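Local coordinates for catalase-3 (Neurospora crassa, PDB 4AJ9) that disproportionates hydrogen peroxide to water and molecular oxygen at a haem cofactor, and so probably shields the fungus from oxidative damage, at the interface of chains A and B. Residues are numbered along the deposited sequence; one frame, centred on the assembly and turned at random. Chains: chain A/B, Catalase-3.

The interface of chains A and B. Residues chain A 150, 153, 183; chain B 29-30, 50.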
loop_
_atom_site.group_PDB
_atom_site.type_symbol
_atom_site.label_atom_id
_atom_site.label_comp_id
_atom_site.label_asym_id
_atom_site.label_seq_id
_atom_site.Cartn_x
_atom_site.Cartn_y
_atom_site.Cartn_z
ATOM N N ARG A 150 23.521 6.150 11.688
ATOM C CA ARG A 150 24.148 4.849 11.887
ATOM C C ARG A 150 23.168 3.769 12.350
ATOM O O ARG A 150 23.558 2.624 12.581
ATOM C CB ARG A 150 25.259 4.991 12.926
ATOM C CG ARG A 150 26.356 5.925 12.467
ATOM C CD ARG A 150 27.407 6.181 13.518
ATOM N NE ARG A 150 28.238 7.301 13.102
ATOM C CZ ARG A 150 29.347 7.695 13.711
ATOM N NH1 ARG A 150 29.788 7.056 14.798
ATOM N NH2 ARG A 150 30.015 8.735 13.223
ATOM N N ASP A 153 22.920 0.540 10.403
ATOM C CA ASP A 153 24.118 -0.274 10.539
ATOM C C ASP A 153 24.055 -1.095 11.807
ATOM O O ASP A 153 24.246 -2.311 11.787
ATOM C CB ASP A 153 25.356 0.601 10.536
ATOM C CG ASP A 153 25.442 1.433 9.284
ATOM O OD1 ASP A 153 25.572 0.822 8.193
ATOM O OD2 ASP A 153 25.324 2.671 9.386
ATOM N N GLN A 183 32.658 -0.196 16.190
ATOM C CA GLN A 183 32.004 1.063 16.537
ATOM C C GLN A 183 31.942 1.118 18.063
ATOM O O GLN A 183 30.900 0.855 18.653
ATOM C CB GLN A 183 30.583 1.084 15.949
ATOM C CG GLN A 183 29.858 2.429 16.021
ATOM C CD GLN A 183 30.537 3.475 15.182
ATOM O OE1 GLN A 183 31.559 4.040 15.587
ATOM N NE2 GLN A 183 29.997 3.726 13.986
ATOM N N GLN B 29 27.916 8.178 7.441
ATOM C CA GLN B 29 28.160 7.888 8.847
ATOM C C GLN B 29 27.985 9.125 9.744
ATOM O O GLN B 29 28.061 9.020 10.965
ATOM C CB GLN B 29 29.551 7.274 9.014
ATOM C CG GLN B 29 29.633 5.861 8.457
ATOM C CD GLN B 29 28.687 4.930 9.188
ATOM O OE1 GLN B 29 28.684 4.867 10.421
ATOM N NE2 GLN B 29 27.855 4.228 8.436
ATOM N N PHE B 30 27.721 10.284 9.144
ATOM C CA PHE B 30 27.493 11.502 9.918
ATOM C C PHE B 30 26.329 12.303 9.343
ATOM O O PHE B 30 26.327 12.616 8.156
ATOM C CB PHE B 30 28.729 12.421 9.915
ATOM C CG PHE B 30 29.970 11.805 10.509
ATOM C CD1 PHE B 30 30.828 11.061 9.723
ATOM C CD2 PHE B 30 30.298 12.012 11.852
ATOM C CE1 PHE B 30 31.981 10.512 10.265
ATOM C CE2 PHE B 30 31.440 11.463 12.397
ATOM C CZ PHE B 30 32.287 10.715 11.609
ATOM N N LYS B 50 18.722 7.111 3.263
ATOM C CA LYS B 50 19.231 5.918 3.926
ATOM C C LYS B 50 18.218 5.439 4.958
ATOM O O LYS B 50 17.849 4.272 4.978
ATOM C CB LYS B 50 20.589 6.176 4.592
ATOM C CG LYS B 50 21.103 4.956 5.369
ATOM C CD LYS B 50 22.430 5.263 6.062
ATOM C CE LYS B 50 22.997 4.023 6.757
ATOM N NZ LYS B 50 24.294 4.336 7.427
HETATM O O HOH W 1 27.891 2.999 12.183
HETATM O O HOH W 2 30.917 5.251 11.740
#
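The backbone carbonyl oxygen of B:Gln29 is gripped by two nitrogens of the A:Arg150 guanidinium, which meets it side-on. NE of A:Arg150 makes the shorter bond, 2.7 Å to O of B:Gln29, and lies in the carbonyl plane. NH2 of A:Arg150 donates to the same O of B:Gln29 at 3.0 Å from above that plane, in a less straight hydrogen bond. The arginine chain, extended from CG to NE, carries the guanidinium past the glutamine side chain to the next residue, where NH2 sits over one face of the B:Phe30 ring, 3.5 Å from its centroid. The two planes stand nearly perpendicular (84°), so this cation-pi contact is made by an edge of the guanidinium rather than by a flat stack.

The side chain of B:Gln29, bent at chi2 (-62°), turns its amide back toward chain A and uses both ends. Its NE2 donates to the carboxylate oxygen OD2 of A:Asp153 at 3.1 Å, from above the carboxylate plane. From the opposite face, on the syn side, the extended B:Lys50 chain brings NZ to 2.8 Å from OD2 of A:Asp153 in a salt bridge; this neighbouring charge would favour an ionised carboxylate. At the other end of the amide, OE1 of B:Gln29 is joined through two waters to the amide nitrogen NE2 of A:Gln183, which lies 4.0 Å from that OE1. Together the direct bond and the water bridges should fix the rotation of the amide.

A methionine in place of A:Arg150 would probably leave the B:Gln29 carbonyl without its paired donors and the B:Phe30 face without its cation.

The patch recurs with the chains exchanged across the two-fold axis, and its centre lies about 17 Å from A:His65, the distal catalytic histidine. Within the tetramer typical of catalases, it is likely to hold the B:Gln29-B:Phe30 loop and helix 45-55 of chain B against 3-10 helix 148-150 and helix 151-158 of chain A.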